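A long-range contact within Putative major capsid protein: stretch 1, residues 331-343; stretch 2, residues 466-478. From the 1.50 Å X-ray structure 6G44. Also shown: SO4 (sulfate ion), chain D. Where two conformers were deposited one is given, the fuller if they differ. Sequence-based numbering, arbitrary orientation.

Stretch 1, residues 331-343: VPSMFAVMVSQET
Stretch 2 466-478: AHYKLEVFSIRDN

Residues 334-341 and 466-476 form neighbouring antiparallel strands, their axes inclined at 159° and approaching to 4.5 Å; together the stretches bury 1160 Å². Between two bends, Ser-333 (phi/psi -70/-38) and Glu-342 (-68/-40), the first strand is extended, from -153/154 at Met-334 to -67/122 at Gln-341; its partner is extended throughout, Leu-470 lying at -79/126. Met-334 faces Ile-475, and the register runs unbroken to Gln-341 opposite Tyr-468.

Hydrogen-bonded pairs are Met-334/Ile-475, Ala-336/Phe-473, Met-338/Glu-471 and Ser-340/Lys-469. Each closes a two-bond ring: Ala-336 N to Phe-473 O is 2.9 Å and Phe-473 N to Ala-336 O 2.8 Å, whereas Met-334 N reaches Ile-475 O at a longer 3.2 Å. Glu-342 N extends the ladder to His-467 O (3.0 Å). The intervening pairs sit closer, Val-339 CA lying 4.3 Å from Leu-470 CA, and CA-H...O contacts such as Phe-335 CA to Phe-473 O (3.2 Å) fill the spaces between amide bonds.

On the face bearing Phe-335, Val-337 and Val-339, all buried, Leu-470 (chi1 t, chi2 p) leans back across the strand gap. Its CD1 nestles between the two valines (both t), 3.6 Å from Val-337 CG1 and 4.0 Å from Val-339 CG2. Val-339 CG1 in turn meets Tyr-468 CB at 3.9 Å, and the Phe-335 ring (m) reaches Val-472, CD1 to CG1 4.3 Å.

On the other face, small Ala-336 leaves a hollow that Ile-475 CD1 (chi1 m, chi2 110°) enters, 4.4 Å from Ala-336 CB and 4.0 Å from Met-334 CB. Met-338 (p, t, p) curls its CE to 4.0 Å from Phe-473 CE1. Farther along, water 1 links Ser-340 OG (2.7 Å) with Glu-471 OE1 (2.4 Å).

At one end Pro-332 CG covers a face of the Arg-476 guanidinium; at the other, Glu-342 OE1 and Lys-469 NZ form a long salt bridge (4.0 Å).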

ATOM      1  N   VAL C 331     -34.227  11.416  -5.732  1.00 13.94           N
ATOM      2  CA  VAL C 331     -33.351  10.339  -6.225  1.00 13.78           C
ATOM      3  C   VAL C 331     -32.018  10.364  -5.451  1.00 13.52           C
ATOM      4  O   VAL C 331     -31.259  11.318  -5.591  1.00 14.39           O
ATOM      5  CB  VAL C 331     -33.112  10.491  -7.733  1.00 13.34           C
ATOM      6  CG1 VAL C 331     -32.236   9.349  -8.254  1.00 13.64           C
ATOM      7  CG2 VAL C 331     -34.439  10.524  -8.498  1.00 14.11           C
ATOM      8  N   PRO C 332     -31.761   9.336  -4.602  1.00 12.85           N
ATOM      9  CA  PRO C 332     -30.460   9.305  -3.909  1.00 13.54           C
ATOM     10  C   PRO C 332     -29.254   9.128  -4.816  1.00 13.69           C
ATOM     11  O   PRO C 332     -29.357   8.630  -5.929  1.00 15.37           O
ATOM     12  CB  PRO C 332     -30.573   8.098  -2.980  1.00 13.43           C
ATOM     13  CG  PRO C 332     -32.048   7.907  -2.777  1.00 13.71           C
ATOM     14  CD  PRO C 332     -32.649   8.278  -4.095  1.00 13.11           C
ATOM     15  N   SER C 333     -28.115   9.500  -4.273  1.00 12.99           N
ATOM     16  CA  SER C 333     -26.825   9.341  -4.925  1.00 13.05           C
ATOM     17  C   SER C 333     -26.387   7.894  -5.030  1.00 12.18           C
ATOM     18  O   SER C 333     -25.778   7.499  -6.054  1.00 11.75           O
ATOM     19  CB  SER C 333     -25.773  10.113  -4.133  1.00 14.40           C
ATOM     20  OG  SER C 333     -24.468   9.913  -4.659  1.00 17.19           O
ATOM     21  N   MET C 334     -26.669   7.110  -3.999  1.00 11.97           N
ATOM     22  CA  MET C 334     -26.213   5.725  -3.991  1.00 12.47           C
ATOM     23  C   MET C 334     -27.146   4.873  -3.152  1.00 12.40           C
ATOM     24  O   MET C 334     -27.807   5.365  -2.239  1.00 12.63           O
ATOM     25  CB  MET C 334     -24.767   5.620  -3.464  1.00 13.45           C
ATOM     26  CG  MET C 334     -24.100   4.253  -3.706  1.00 14.12           C
ATOM     27  SD  MET C 334     -22.367   4.135  -3.148  1.00 17.07           S
ATOM     28  CE  MET C 334     -21.535   5.187  -4.309  1.00 16.59           C
ATOM     29  N   PHE C 335     -27.174   3.585  -3.475  1.00 12.16           N
ATOM     30  CA  PHE C 335     -27.869   2.575  -2.732  1.00 12.87           C
ATOM     31  C   PHE C 335     -26.913   1.494  -2.295  1.00 12.51           C
ATOM     32  O   PHE C 335     -25.873   1.285  -2.934  1.00 11.99           O
ATOM     33  CB  PHE C 335     -28.968   1.934  -3.610  1.00 13.80           C
ATOM     34  CG  PHE C 335     -30.033   2.898  -4.017  1.00 15.04           C
ATOM     35  CD1 PHE C 335     -31.108   3.094  -3.168  1.00 16.25           C
ATOM     36  CD2 PHE C 335     -29.946   3.615  -5.198  1.00 16.25           C
ATOM     37  CE1 PHE C 335     -32.106   3.991  -3.490  1.00 16.43           C
ATOM     38  CE2 PHE C 335     -30.969   4.520  -5.534  1.00 17.16           C
ATOM     39  CZ  PHE C 335     -32.024   4.689  -4.663  1.00 16.01           C
ATOM     40  N   ALA C 336     -27.270   0.802  -1.224  1.00 12.37           N
ATOM     41  CA  ALA C 336     -26.494  -0.361  -0.756  1.00 12.95           C
ATOM     42  C   ALA C 336     -27.471  -1.487  -0.437  1.00 12.89           C
ATOM     43  O   ALA C 336     -28.474  -1.262   0.271  1.00 14.42           O
ATOM     44  CB  ALA C 336     -25.641  -0.029   0.455  1.00 13.36           C
ATOM     45  N   VAL C 337     -27.170  -2.679  -0.920  1.00 13.08           N
ATOM     46  CA  VAL C 337     -27.997  -3.865  -0.703  1.00 13.08           C
ATOM     47  C   VAL C 337     -27.185  -4.876   0.083  1.00 13.18           C
ATOM     48  O   VAL C 337     -26.039  -5.188  -0.285  1.00 12.94           O
ATOM     49  CB  VAL C 337     -28.421  -4.487  -2.048  1.00 13.35           C
ATOM     50  CG1 VAL C 337     -29.318  -5.704  -1.817  1.00 13.65           C
ATOM     51  CG2 VAL C 337     -29.120  -3.463  -2.908  1.00 13.75           C
ATOM     52  N   MET C 338     -27.773  -5.417   1.147  1.00 13.09           N
ATOM     53  CA  MET C 338     -27.128  -6.471   1.904  1.00 15.37           C
ATOM     54  C   MET C 338     -28.195  -7.372   2.488  1.00 14.53           C
ATOM     55  O   MET C 338     -29.300  -6.903   2.765  1.00 15.95           O
ATOM     56  CB  MET C 338     -26.179  -5.893   2.967  1.00 20.18           C
ATOM     57  CG  MET C 338     -26.716  -5.406   4.274  1.00 24.06           C
ATOM     58  SD  MET C 338     -25.339  -4.994   5.422  1.00 28.50           S
ATOM     59  CE  MET C 338     -24.942  -3.374   4.851  1.00 27.75           C
ATOM     60  N   VAL C 339     -27.862  -8.637   2.675  1.00 12.78           N
ATOM     61  CA  VAL C 339     -28.750  -9.621   3.285  1.00 13.43           C
ATOM     62  C   VAL C 339     -28.059 -10.137   4.536  1.00 14.12           C
ATOM     63  O   VAL C 339     -27.041 -10.811   4.431  1.00 14.10           O
ATOM     64  CB  VAL C 339     -29.059 -10.748   2.297  1.00 13.37           C
ATOM     65  CG1 VAL C 339     -29.954 -11.805   2.965  1.00 14.40           C
ATOM     66  CG2 VAL C 339     -29.719 -10.218   1.035  1.00 14.03           C
ATOM     67  N   SER C 340     -28.595  -9.821   5.724  1.00 14.47           N
ATOM     68  CA  SER C 340     -27.926 -10.073   7.002  0.50 14.84           C
ATOM     69  C   SER C 340     -28.560 -11.249   7.731  1.00 15.74           C
ATOM     70  O   SER C 340     -29.792 -11.386   7.722  1.00 16.38           O
ATOM     71  CB  SER C 340     -27.981  -8.829   7.914  0.50 15.09           C
ATOM     72  OG  SER C 340     -27.124  -7.790   7.453  0.50 15.02           O
ATOM     73  N   GLN C 341     -27.731 -12.070   8.375  1.00 15.55           N
ATOM     74  CA  GLN C 341     -28.232 -13.095   9.296  1.00 16.59           C
ATOM     75  C   GLN C 341     -28.831 -12.333  10.471  1.00 17.21           C
ATOM     76  O   GLN C 341     -28.156 -11.517  11.105  1.00 18.24           O
ATOM     77  CB  GLN C 341     -27.069 -13.979   9.735  1.00 16.83           C
ATOM     78  CG  GLN C 341     -27.447 -15.101  10.689  1.00 17.47           C
ATOM     79  CD  GLN C 341     -26.212 -15.819  11.152  1.00 18.62           C
ATOM     80  OE1 GLN C 341     -25.432 -15.278  11.939  1.00 18.45           O
ATOM     81  NE2 GLN C 341     -25.981 -17.011  10.602  1.00 21.61           N
ATOM     82  N   GLU C 342     -30.116 -12.551  10.765  1.00 18.52           N
ATOM     83  CA  GLU C 342     -30.778 -11.745  11.797  0.50 20.11           C
ATOM     84  C   GLU C 342     -30.261 -12.014  13.210  1.00 20.63           C
ATOM     85  O   GLU C 342     -30.111 -11.076  13.990  1.00 22.97           O
ATOM     86  CB  GLU C 342     -32.307 -11.885  11.718  0.50 21.38           C
ATOM     87  CG  GLU C 342     -32.885 -11.019  10.609  0.50 22.82           C
ATOM     88  CD  GLU C 342     -34.401 -11.028  10.537  0.50 24.51           C
ATOM     89  OE1 GLU C 342     -35.046 -10.114  11.079  0.50 25.61           O
ATOM     90  OE2 GLU C 342     -34.955 -11.936   9.904  0.50 26.29           O
ATOM     91  N   THR C 343     -29.992 -13.274  13.526  1.00 20.18           N
ATOM     92  CA  THR C 343     -29.604 -13.673  14.872  1.00 22.07           C
ATOM     93  C   THR C 343     -28.259 -14.395  14.880  1.00 21.02           C
ATOM     94  O   THR C 343     -28.149 -15.518  14.385  1.00 22.29           O
ATOM     95  CB  THR C 343     -30.702 -14.577  15.490  1.00 24.73           C
ATOM     96  OG1 THR C 343     -31.961 -13.904  15.375  1.00 27.33           O
ATOM     97  CG2 THR C 343     -30.408 -14.869  16.973  1.00 26.04           C
ATOM     98  N   ALA C 466     -32.343 -20.450   9.148  1.00 19.64           N
ATOM     99  CA  ALA C 466     -32.215 -19.272   9.985  1.00 18.83           C
ATOM    100  C   ALA C 466     -32.844 -18.108   9.259  1.00 17.26           C
ATOM    101  O   ALA C 466     -33.043 -18.168   8.058  1.00 17.09           O
ATOM    102  CB  ALA C 466     -30.774 -18.967  10.292  1.00 18.98           C
ATOM    103  N   HIS C 467     -33.213 -17.081  10.010  1.00 18.19           N
ATOM    104  CA  HIS C 467     -33.827 -15.898   9.439  1.00 18.42           C
ATOM    105  C   HIS C 467     -32.780 -14.958   8.847  1.00 16.47           C
ATOM    106  O   HIS C 467     -31.785 -14.674   9.514  1.00 15.60           O
ATOM    107  CB  HIS C 467     -34.640 -15.129  10.488  1.00 20.23           C
ATOM    108  CG  HIS C 467     -35.989 -15.718  10.761  1.00 23.15           C
ATOM    109  ND1 HIS C 467     -36.208 -16.628  11.770  1.00 26.41           N
ATOM    110  CD2 HIS C 467     -37.184 -15.527  10.157  1.00 24.47           C
ATOM    111  CE1 HIS C 467     -37.485 -16.972  11.778  1.00 26.02           C
ATOM    112  NE2 HIS C 467     -38.103 -16.312  10.818  1.00 26.06           N
ATOM    113  N   TYR C 468     -33.055 -14.483   7.628  1.00 16.33           N
ATOM    114  CA  TYR C 468     -32.222 -13.497   6.909  1.00 16.32           C
ATOM    115  C   TYR C 468     -33.066 -12.303   6.517  1.00 16.55           C
ATOM    116  O   TYR C 468     -34.251 -12.446   6.175  1.00 16.14           O
ATOM    117  CB  TYR C 468     -31.534 -14.105   5.652  1.00 16.70           C
ATOM    118  CG  TYR C 468     -30.354 -14.954   6.069  1.00 16.79           C
ATOM    119  CD1 TYR C 468     -30.549 -16.227   6.577  1.00 16.18           C
ATOM    120  CD2 TYR C 468     -29.049 -14.450   6.051  1.00 16.81           C
ATOM    121  CE1 TYR C 468     -29.491 -16.990   7.039  1.00 16.19           C
ATOM    122  CE2 TYR C 468     -27.981 -15.207   6.499  1.00 17.82           C
ATOM    123  CZ  TYR C 468     -28.213 -16.472   6.999  1.00 16.67           C
ATOM    124  OH  TYR C 468     -27.153 -17.172   7.453  1.00 18.12           O
ATOM    125  N   LYS C 469     -32.446 -11.124   6.573  1.00 15.50           N
ATOM    126  CA  LYS C 469     -33.115  -9.867   6.281  1.00 15.94           C
ATOM    127  C   LYS C 469     -32.421  -9.151   5.122  1.00 15.14           C
ATOM    128  O   LYS C 469     -31.247  -8.797   5.216  1.00 14.30           O
ATOM    129  CB  LYS C 469     -33.131  -8.980   7.510  1.00 17.70           C
ATOM    130  CG  LYS C 469     -33.833  -7.654   7.323  1.00 20.44           C
ATOM    131  CD  LYS C 469     -33.697  -6.756   8.545  1.00 23.26           C
ATOM    132  CE  LYS C 469     -34.620  -7.180   9.664  1.00 28.01           C
ATOM    133  NZ  LYS C 469     -34.660  -6.163  10.747  1.00 30.86           N
ATOM    134  N   LEU C 470     -33.164  -8.922   4.055  1.00 14.06           N
ATOM    135  CA  LEU C 470     -32.737  -8.060   2.935  1.00 13.85           C
ATOM    136  C   LEU C 470     -32.943  -6.615   3.363  1.00 14.54           C
ATOM    137  O   LEU C 470     -34.038  -6.241   3.787  1.00 15.32           O
ATOM    138  CB  LEU C 470     -33.543  -8.371   1.668  1.00 14.22           C
ATOM    139  CG  LEU C 470     -33.457  -7.378   0.512  1.00 13.99           C
ATOM    140  CD1 LEU C 470     -32.021  -7.170   0.016  1.00 13.54           C
ATOM    141  CD2 LEU C 470     -34.345  -7.760  -0.651  1.00 14.48           C
ATOM    142  N   GLU C 471     -31.898  -5.793   3.281  1.00 14.31           N
ATOM    143  CA  GLU C 471     -31.974  -4.379   3.602  1.00 14.60           C
ATOM    144  C   GLU C 471     -31.459  -3.587   2.415  1.00 14.03           C
ATOM    145  O   GLU C 471     -30.439  -3.963   1.802  1.00 13.90           O
ATOM    146  CB  GLU C 471     -31.130  -4.040   4.819  1.00 16.49           C
ATOM    147  CG  GLU C 471     -31.634  -4.638   6.133  1.00 18.51           C
ATOM    148  CD  GLU C 471     -30.755  -4.238   7.312  1.00 20.76           C
ATOM    149  OE1 GLU C 471     -29.578  -4.660   7.300  1.00 22.05           O
ATOM    150  OE2 GLU C 471     -31.222  -3.506   8.236  1.00 24.90           O
ATOM    151  N   VAL C 472     -32.163  -2.510   2.086  1.00 12.81           N
ATOM    152  CA  VAL C 472     -31.772  -1.571   1.036  1.00 12.72           C
ATOM    153  C   VAL C 472     -31.606  -0.224   1.708  1.00 13.45           C
ATOM    154  O   VAL C 472     -32.554   0.303   2.302  1.00 13.93           O
ATOM    155  CB  VAL C 472     -32.793  -1.499  -0.115  1.00 13.02           C
ATOM    156  CG1 VAL C 472     -32.328  -0.518  -1.189  1.00 13.40           C
ATOM    157  CG2 VAL C 472     -33.005  -2.900  -0.663  1.00 13.64           C
ATOM    158  N   PHE C 473     -30.385   0.306   1.649  1.00 12.98           N
ATOM    159  CA  PHE C 473     -30.081   1.607   2.222  1.00 13.30           C
ATOM    160  C   PHE C 473     -29.919   2.630   1.129  1.00 13.20           C
ATOM    161  O   PHE C 473     -29.474   2.297   0.034  1.00 12.99           O
ATOM    162  CB  PHE C 473     -28.778   1.570   3.002  1.00 13.80           C
ATOM    163  CG  PHE C 473     -28.807   0.651   4.174  1.00 14.37           C
ATOM    164  CD1 PHE C 473     -28.437  -0.676   4.029  1.00 15.50           C
ATOM    165  CD2 PHE C 473     -29.207   1.101   5.424  1.00 15.97           C
ATOM    166  CE1 PHE C 473     -28.444  -1.547   5.110  1.00 16.34           C
ATOM    167  CE2 PHE C 473     -29.243   0.210   6.510  1.00 16.58           C
ATOM    168  CZ  PHE C 473     -28.851  -1.102   6.341  1.00 17.03           C
ATOM    169  N   SER C 474     -30.300   3.873   1.412  1.00 13.57           N
ATOM    170  CA  SER C 474     -29.968   5.005   0.537  1.00 14.43           C
ATOM    171  C   SER C 474     -28.870   5.825   1.170  1.00 14.45           C
ATOM    172  O   SER C 474     -28.827   5.961   2.390  1.00 14.07           O
ATOM    173  CB  SER C 474     -31.156   5.905   0.266  1.00 15.28           C
ATOM    174  OG  SER C 474     -31.659   6.415   1.471  1.00 16.78           O
ATOM    175  N   ILE C 475     -28.026   6.409   0.319  1.00 13.83           N
ATOM    176  CA  ILE C 475     -27.030   7.369   0.738  1.00 15.31           C
ATOM    177  C   ILE C 475     -27.357   8.621  -0.035  1.00 15.32           C
ATOM    178  O   ILE C 475     -27.233   8.643  -1.262  1.00 16.66           O
ATOM    179  CB  ILE C 475     -25.588   6.894   0.464  1.00 17.62           C
ATOM    180  CG1 ILE C 475     -25.343   5.565   1.202  1.00 18.55           C
ATOM    181  CG2 ILE C 475     -24.599   7.958   0.925  1.00 18.66           C
ATOM    182  CD1 ILE C 475     -25.222   4.348   0.331  1.00 20.58           C
ATOM    183  N   ARG C 476     -27.802   9.670   0.662  1.00 14.65           N
ATOM    184  CA  ARG C 476     -28.202  10.909   0.005  1.00 14.44           C
ATOM    185  C   ARG C 476     -27.208  12.037   0.264  1.00 14.77           C
ATOM    186  O   ARG C 476     -26.694  12.188   1.379  1.00 14.33           O
ATOM    187  CB  ARG C 476     -29.569  11.374   0.496  1.00 15.29           C
ATOM    188  CG  ARG C 476     -30.733  10.573  -0.046  1.00 16.41           C
ATOM    189  CD  ARG C 476     -32.014  11.217   0.446  1.00 16.78           C
ATOM    190  NE  ARG C 476     -33.168  10.746  -0.303  1.00 18.07           N
ATOM    191  CZ  ARG C 476     -33.932   9.714   0.046  1.00 19.18           C
ATOM    192  NH1 ARG C 476     -34.970   9.397  -0.723  1.00 21.11           N
ATOM    193  NH2 ARG C 476     -33.686   9.003   1.137  1.00 19.75           N
ATOM    194  N   ASP C 477     -27.002  12.852  -0.761  1.00 14.23           N
ATOM    195  CA  ASP C 477     -26.188  14.062  -0.628  1.00 15.19           C
ATOM    196  C   ASP C 477     -26.994  15.055   0.230  1.00 15.07           C
ATOM    197  O   ASP C 477     -28.178  15.300  -0.008  1.00 15.63           O
ATOM    198  CB  ASP C 477     -25.869  14.644  -1.995  1.00 15.52           C
ATOM    199  CG  ASP C 477     -25.026  13.692  -2.876  1.00 16.26           C
ATOM    200  OD1 ASP C 477     -24.378  12.769  -2.353  1.00 18.80           O
ATOM    201  OD2 ASP C 477     -24.986  13.904  -4.080  1.00 16.19           O
ATOM    202  N   ASN C 478     -26.333  15.598   1.241  1.00 14.29           N
ATOM    203  CA  ASN C 478     -26.993  16.354   2.294  1.00 14.54           C
ATOM    204  C   ASN C 478     -25.963  17.296   2.875  1.00 14.00           C
ATOM    205  O   ASN C 478     -24.831  16.898   3.170  1.00 13.94           O
ATOM    206  CB  ASN C 478     -27.515  15.394   3.329  1.00 14.90           C
ATOM    207  CG  ASN C 478     -28.305  16.066   4.413  1.00 15.97           C
ATOM    208  OD1 ASN C 478     -29.312  16.696   4.132  1.00 17.49           O
ATOM    209  ND2 ASN C 478     -27.883  15.895   5.653  1.00 16.74           N
TER
HETATM  210  S   SO4 D 605     -33.467 -17.118  13.772  1.00 41.17           S
HETATM  211  O1  SO4 D 605     -32.704 -17.834  12.755  1.00 43.10           O
HETATM  212  O2  SO4 D 605     -34.897 -17.500  13.711  1.00 45.76           O
HETATM  213  O3  SO4 D 605     -33.375 -15.646  13.559  1.00 42.59           O
HETATM  214  O4  SO4 D 605     -32.883 -17.453  15.090  1.00 41.20           O
HETATM  215  O   HOH W   1     -29.039  -6.578   5.929  1.00 26.04           O
HETATM  216  O   HOH W   2     -30.774 -15.591  11.890  1.00 19.91           O